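Local coordinates for protein cytochrome C, class II (Shewanella frigidimarina, PDB 4CX9) that binds nitric oxide at the proximal face of its covalently attached heme c, giving a five-coordinate complex, and probably takes part in electron transfer, at the nitric oxide and heme c site. Coordinates in Å, arbitrary orientation; residue numbers count along the deposited sequence, not the author numbering.

The nitric oxide and heme c site. Residues 9, 12-13, 16, 19-20, 23, 59, 68-70, 74, 81, 84-85, 88, 117-118, 121-122, 125-126. With NO (nitric oxide), chain B; HEC (heme c), chain C.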
loop_
_atom_site.group_PDB
_atom_site.type_symbol
_atom_site.label_atom_id
_atom_site.label_comp_id
_atom_site.label_asym_id
_atom_site.label_seq_id
_atom_site.Cartn_x
_atom_site.Cartn_y
_atom_site.Cartn_z
ATOM N N ILE A 9 11.307 -9.297 -3.339
ATOM C CA ILE A 9 10.612 -10.130 -2.397
ATOM C C ILE A 9 10.017 -9.352 -1.214
ATOM O O ILE A 9 8.826 -9.502 -0.860
ATOM C CB ILE A 9 11.545 -11.258 -1.864
ATOM C CG1 ILE A 9 11.836 -12.219 -2.999
ATOM C CG2 ILE A 9 10.883 -12.010 -0.746
ATOM C CD1 ILE A 9 13.075 -13.119 -2.748
ATOM N N ARG A 12 6.889 -7.216 -2.415
ATOM C CA ARG A 12 5.615 -7.901 -2.566
ATOM C C ARG A 12 5.089 -8.400 -1.219
ATOM O O ARG A 12 3.888 -8.386 -0.963
ATOM C CB ARG A 12 5.720 -9.039 -3.621
ATOM C CG ARG A 12 6.509 -10.290 -3.188
ATOM C CD ARG A 12 7.207 -10.918 -4.378
ATOM N NE ARG A 12 7.782 -12.234 -4.054
ATOM C CZ ARG A 12 8.671 -12.839 -4.852
ATOM N NH1 ARG A 12 9.134 -12.238 -5.923
ATOM N NH2 ARG A 12 9.118 -14.038 -4.536
ATOM N N GLN A 13 5.983 -8.869 -0.344
ATOM C CA GLN A 13 5.597 -9.326 1.005
ATOM C C GLN A 13 4.954 -8.186 1.810
ATOM O O GLN A 13 3.914 -8.371 2.453
ATOM C CB GLN A 13 6.775 -9.927 1.764
ATOM C CG GLN A 13 7.167 -11.298 1.220
ATOM C CD GLN A 13 8.371 -11.914 1.889
ATOM O OE1 GLN A 13 9.195 -11.213 2.479
ATOM N NE2 GLN A 13 8.520 -13.227 1.716
ATOM N N PHE A 16 1.437 -7.507 0.448
ATOM C CA PHE A 16 0.469 -8.488 0.904
ATOM C C PHE A 16 0.121 -8.356 2.394
ATOM O O PHE A 16 -1.018 -8.600 2.795
ATOM C CB PHE A 16 0.938 -9.942 0.563
ATOM C CG PHE A 16 0.746 -10.314 -0.891
ATOM C CD1 PHE A 16 -0.520 -10.287 -1.465
ATOM C CD2 PHE A 16 1.834 -10.737 -1.653
ATOM C CE1 PHE A 16 -0.688 -10.648 -2.815
ATOM C CE2 PHE A 16 1.656 -11.063 -2.980
ATOM C CZ PHE A 16 0.401 -11.009 -3.531
ATOM N N ILE A 19 -2.407 -5.653 2.566
ATOM C CA ILE A 19 -3.670 -6.184 2.049
ATOM C C ILE A 19 -4.327 -7.002 3.132
ATOM O O ILE A 19 -5.539 -6.866 3.386
ATOM C CB ILE A 19 -3.405 -7.034 0.791
ATOM C CG1 ILE A 19 -3.055 -6.121 -0.363
ATOM C CG2 ILE A 19 -4.610 -7.878 0.455
ATOM C CD1 ILE A 19 -2.493 -6.843 -1.577
ATOM N N ALA A 20 -3.587 -7.895 3.773
ATOM C CA ALA A 20 -4.190 -8.811 4.737
ATOM C C ALA A 20 -4.748 -8.081 5.968
ATOM O O ALA A 20 -5.786 -8.461 6.517
ATOM C CB ALA A 20 -3.200 -9.854 5.157
ATOM N N PHE A 23 -8.034 -6.297 4.596
ATOM C CA PHE A 23 -9.029 -7.345 4.298
ATOM C C PHE A 23 -9.520 -8.021 5.567
ATOM O O PHE A 23 -10.705 -8.339 5.709
ATOM C CB PHE A 23 -8.430 -8.330 3.287
ATOM C CG PHE A 23 -9.444 -9.218 2.639
ATOM C CD1 PHE A 23 -10.327 -8.708 1.704
ATOM C CD2 PHE A 23 -9.487 -10.560 2.936
ATOM C CE1 PHE A 23 -11.275 -9.490 1.105
ATOM C CE2 PHE A 23 -10.422 -11.371 2.331
ATOM C CZ PHE A 23 -11.314 -10.830 1.412
ATOM N N PHE A 59 7.262 -9.813 -8.552
ATOM C CA PHE A 59 7.451 -11.191 -9.008
ATOM C C PHE A 59 8.388 -11.331 -10.212
ATOM O O PHE A 59 8.028 -11.798 -11.302
ATOM C CB PHE A 59 6.106 -11.857 -9.218
ATOM C CG PHE A 59 5.382 -12.122 -7.907
ATOM C CD1 PHE A 59 5.589 -13.285 -7.215
ATOM C CD2 PHE A 59 4.474 -11.196 -7.369
ATOM C CE1 PHE A 59 4.979 -13.567 -6.020
ATOM C CE2 PHE A 59 3.827 -11.496 -6.162
ATOM C CZ PHE A 59 4.069 -12.683 -5.484
ATOM N N THR A 68 11.459 -16.452 0.675
ATOM C CA THR A 68 10.155 -16.299 0.001
ATOM C C THR A 68 9.315 -17.540 0.110
ATOM O O THR A 68 9.822 -18.679 0.192
ATOM C CB THR A 68 10.341 -15.852 -1.467
ATOM O OG1 THR A 68 9.053 -15.599 -2.039
ATOM C CG2 THR A 68 11.012 -16.953 -2.321
ATOM N N GLU A 69 7.996 -17.337 0.125
ATOM C CA GLU A 69 7.032 -18.400 0.012
ATOM C C GLU A 69 6.409 -18.525 -1.362
ATOM O O GLU A 69 5.453 -19.296 -1.547
ATOM C CB GLU A 69 5.896 -18.201 1.049
ATOM C CG GLU A 69 6.362 -17.912 2.472
ATOM C CD GLU A 69 7.148 -19.071 3.037
ATOM O OE1 GLU A 69 6.622 -20.210 2.971
ATOM O OE2 GLU A 69 8.300 -18.826 3.491
ATOM N N ALA A 70 6.933 -17.774 -2.319
ATOM C CA ALA A 70 6.494 -17.854 -3.711
ATOM C C ALA A 70 7.075 -19.121 -4.312
ATOM O O ALA A 70 8.284 -19.334 -4.222
ATOM C CB ALA A 70 6.938 -16.629 -4.496
ATOM N N ILE A 74 5.023 -20.163 -10.285
ATOM C CA ILE A 74 4.694 -18.817 -10.776
ATOM C C ILE A 74 5.268 -18.515 -12.135
ATOM O O ILE A 74 4.585 -18.014 -12.986
ATOM C CB ILE A 74 5.085 -17.747 -9.740
ATOM C CG1 ILE A 74 4.243 -17.970 -8.462
ATOM C CG2 ILE A 74 4.897 -16.331 -10.325
ATOM C CD1 ILE A 74 4.671 -17.056 -7.352
ATOM N N PHE A 81 -0.852 -16.989 -13.484
ATOM C CA PHE A 81 -0.608 -16.111 -12.347
ATOM C C PHE A 81 -1.124 -14.700 -12.619
ATOM O O PHE A 81 -1.772 -14.126 -11.726
ATOM C CB PHE A 81 0.900 -16.072 -12.020
ATOM C CG PHE A 81 1.250 -15.293 -10.780
ATOM C CD1 PHE A 81 1.093 -15.853 -9.530
ATOM C CD2 PHE A 81 1.744 -13.990 -10.866
ATOM C CE1 PHE A 81 1.466 -15.157 -8.372
ATOM C CE2 PHE A 81 2.093 -13.296 -9.734
ATOM C CZ PHE A 81 1.984 -13.890 -8.494
ATOM N N LYS A 84 -4.909 -14.529 -12.644
ATOM C CA LYS A 84 -5.384 -14.549 -11.260
ATOM C C LYS A 84 -5.174 -13.179 -10.603
ATOM O O LYS A 84 -6.045 -12.681 -9.877
ATOM C CB LYS A 84 -4.694 -15.641 -10.439
ATOM C CG LYS A 84 -5.234 -17.033 -10.727
ATOM C CD LYS A 84 -4.599 -17.988 -9.736
ATOM C CE LYS A 84 -4.838 -19.486 -9.958
ATOM N NZ LYS A 84 -6.163 -19.877 -10.431
ATOM N N MET A 85 -3.985 -12.613 -10.793
ATOM C CA MET A 85 -3.688 -11.307 -10.209
ATOM C C MET A 85 -4.627 -10.214 -10.727
ATOM O O MET A 85 -5.126 -9.397 -9.934
ATOM C CB MET A 85 -2.261 -10.897 -10.490
ATOM C CG MET A 85 -1.844 -9.662 -9.706
ATOM S SD MET A 85 -1.706 -9.881 -7.907
ATOM C CE MET A 85 -0.173 -10.806 -7.789
ATOM N N PHE A 88 -8.024 -10.694 -9.319
ATOM C CA PHE A 88 -8.003 -10.194 -7.922
ATOM C C PHE A 88 -8.240 -8.690 -7.881
ATOM O O PHE A 88 -9.080 -8.204 -7.124
ATOM C CB PHE A 88 -6.668 -10.574 -7.254
ATOM C CG PHE A 88 -6.394 -9.882 -5.942
ATOM C CD1 PHE A 88 -7.340 -9.778 -4.939
ATOM C CD2 PHE A 88 -5.103 -9.433 -5.651
ATOM C CE1 PHE A 88 -7.062 -9.165 -3.754
ATOM C CE2 PHE A 88 -4.817 -8.856 -4.445
ATOM C CZ PHE A 88 -5.769 -8.730 -3.484
ATOM N N SER A 117 -10.324 -15.199 -4.654
ATOM C CA SER A 117 -9.087 -14.790 -5.337
ATOM C C SER A 117 -7.846 -15.101 -4.478
ATOM O O SER A 117 -6.893 -15.664 -4.971
ATOM C CB SER A 117 -9.091 -13.312 -5.740
ATOM O OG SER A 117 -9.834 -13.107 -6.936
ATOM N N CYS A 118 -7.867 -14.721 -3.207
ATOM C CA CYS A 118 -6.762 -15.006 -2.329
ATOM C C CYS A 118 -6.495 -16.506 -2.287
ATOM O O CYS A 118 -5.323 -16.915 -2.422
ATOM C CB CYS A 118 -6.993 -14.562 -0.881
ATOM S SG CYS A 118 -7.792 -12.987 -0.556
ATOM N N CYS A 121 -5.176 -18.283 -5.623
ATOM C CA CYS A 121 -3.791 -18.118 -5.860
ATOM C C CYS A 121 -2.865 -18.757 -4.832
ATOM O O CYS A 121 -1.881 -19.425 -5.193
ATOM C CB CYS A 121 -3.518 -16.637 -6.075
ATOM S SG CYS A 121 -1.844 -16.341 -6.607
ATOM N N HIS A 122 -3.171 -18.579 -3.552
ATOM C CA HIS A 122 -2.488 -19.249 -2.475
ATOM C C HIS A 122 -2.290 -20.746 -2.752
ATOM O O HIS A 122 -1.190 -21.274 -2.616
ATOM C CB HIS A 122 -3.310 -19.032 -1.204
ATOM C CG HIS A 122 -2.827 -19.817 -0.034
ATOM N ND1 HIS A 122 -3.274 -21.096 0.220
ATOM C CD2 HIS A 122 -1.963 -19.508 0.957
ATOM C CE1 HIS A 122 -2.681 -21.550 1.313
ATOM N NE2 HIS A 122 -1.875 -20.608 1.773
ATOM N N TYR A 125 0.157 -21.175 -5.907
ATOM C CA TYR A 125 1.422 -20.462 -6.107
ATOM C C TYR A 125 2.219 -20.110 -4.835
ATOM O O TYR A 125 3.318 -19.537 -4.938
ATOM C CB TYR A 125 1.131 -19.202 -6.920
ATOM C CG TYR A 125 0.722 -19.525 -8.299
ATOM C CD1 TYR A 125 1.597 -20.158 -9.169
ATOM C CD2 TYR A 125 -0.559 -19.232 -8.769
ATOM C CE1 TYR A 125 1.187 -20.496 -10.454
ATOM C CE2 TYR A 125 -0.958 -19.529 -10.083
ATOM C CZ TYR A 125 -0.070 -20.142 -10.935
ATOM O OH TYR A 125 -0.455 -20.497 -12.219
ATOM N N LYS A 126 1.677 -20.414 -3.658
ATOM C CA LYS A 126 2.335 -20.126 -2.357
ATOM C C LYS A 126 2.601 -21.403 -1.604
ATOM O O LYS A 126 1.747 -22.280 -1.555
ATOM C CB LYS A 126 1.479 -19.192 -1.488
ATOM C CG LYS A 126 2.199 -18.613 -0.284
ATOM C CD LYS A 126 1.308 -17.636 0.481
ATOM C CE LYS A 126 2.016 -16.993 1.638
ATOM N NZ LYS A 126 2.095 -17.882 2.839
HETATM N N NO B . -1.832 -15.206 -0.700
HETATM O O NO B . -1.684 -16.188 -1.357
HETATM FE FE HEC C . -1.331 -13.552 -1.088
HETATM C CHA HEC C . 1.794 -13.854 0.353
HETATM C CHB HEC C . -2.532 -12.425 1.870
HETATM C CHC HEC C . -4.151 -12.555 -2.618
HETATM C CHD HEC C . -0.095 -14.656 -3.958
HETATM N NA HEC C . -0.523 -13.216 0.771
HETATM C C1A HEC C . 0.748 -13.372 1.183
HETATM C C2A HEC C . 0.869 -13.052 2.537
HETATM C C3A HEC C . -0.365 -12.684 2.985
HETATM C C4A HEC C . -1.182 -12.751 1.846
HETATM C CMA HEC C . -0.768 -12.275 4.382
HETATM C CAA HEC C . 2.171 -13.148 3.342
HETATM C CBA HEC C . 2.968 -11.844 3.217
HETATM C CGA HEC C . 4.242 -11.837 4.072
HETATM O O1A HEC C . 5.195 -12.482 3.665
HETATM O O2A HEC C . 4.249 -11.142 5.142
HETATM N NB HEC C . -3.003 -12.645 -0.479
HETATM C C1B HEC C . -3.412 -12.364 0.774
HETATM C C2B HEC C . -4.761 -11.943 0.859
HETATM C C3B HEC C . -5.194 -11.928 -0.420
HETATM C C4B HEC C . -4.124 -12.374 -1.219
HETATM C CMB HEC C . -5.545 -11.579 2.079
HETATM C CAB HEC C . -6.546 -11.577 -0.978
HETATM C CBB HEC C . -7.190 -10.380 -0.377
HETATM N NC HEC C . -1.990 -13.476 -2.981
HETATM C C1C HEC C . -3.194 -13.104 -3.463
HETATM C C2C HEC C . -3.325 -13.355 -4.863
HETATM C C3C HEC C . -2.138 -13.971 -5.238
HETATM C C4C HEC C . -1.372 -14.064 -4.054
HETATM C CMC HEC C . -4.561 -13.000 -5.668
HETATM C CAC HEC C . -1.739 -14.460 -6.593
HETATM C CBC HEC C . -2.392 -13.840 -7.797
HETATM N ND HEC C . 0.553 -14.108 -1.686
HETATM C C1D HEC C . 0.814 -14.626 -2.899
HETATM C C2D HEC C . 2.139 -15.123 -2.966
HETATM C C3D HEC C . 2.695 -14.819 -1.752
HETATM C C4D HEC C . 1.698 -14.219 -0.980
HETATM C CMD HEC C . 2.815 -15.848 -4.103
HETATM C CAD HEC C . 4.095 -15.085 -1.304
HETATM C CBD HEC C . 4.969 -13.861 -1.403
HETATM C CGD HEC C . 6.422 -14.132 -1.014
HETATM O O1D HEC C . 6.588 -14.820 0.055
HETATM O O2D HEC C . 7.327 -13.673 -1.728
#
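In this cytochrome c' the heme c iron has exchanged its own axial histidine for nitric oxide, a worked example of proximal gas capture. The iron is near square pyramidal, with the nitric oxide N 1.8 Å from FE on the proximal face. His122, the proximal histidine of the CXXCH motif, has left the iron: its CG lies anti to the backbone N (chi1 172°) with the imidazole turned away, and CB is its nearest approach to the nitric oxide O, at 3.3 Å. Lys126 reaches along the same face, its CD over pyrrole D. The opposite, distal face is capped by Phe16, whose ring stacks nearly parallel to pyrrole D, while CB sits over pyrrole A. Phe16 CD1 and CE1 both lie 3.4 Å from heme FE, so a distal ligand would probably have to push the ring aside. Thioether bonds from Cys118 SG to heme CAB and Cys121 SG to heme CAC, the former vinyl carbons, fix the macrocycle.

The D-ring propionate is held through both of its oxygens, each accepting from more than one donor. Arg12 NE gives O2D a nearly straight, in-plane salt-bridging hydrogen bond of 2.8 Å, and Thr68 OG1 donates to heme O2D at 2.6 Å. Arg12 NH2 and Ala70 N in turn donate to that hydroxyl, which probably helps to orient it toward O2D. O1D accepts from Gln13 NE2, 3.0 Å away in the amide plane, and from Glu69 N. Ile9 CG1 and Phe59 CD1 flank opposite faces of the guanidinium near its rim, while Arg12 CD lies over the centre of the Phe59 ring. At Arg12, an alanine would probably loosen the propionate, since the charge partner of O2D and the NH2 bond to Thr68 OG1 would be gone. Phe59 meets the edge of Phe16, and its other face rests on Phe81.

The heme lies within the helical bundle, between distal helix 5-30 and proximal helix 104-125, flanked by helix 78-98, with the loop at 68-70 closing the propionate end.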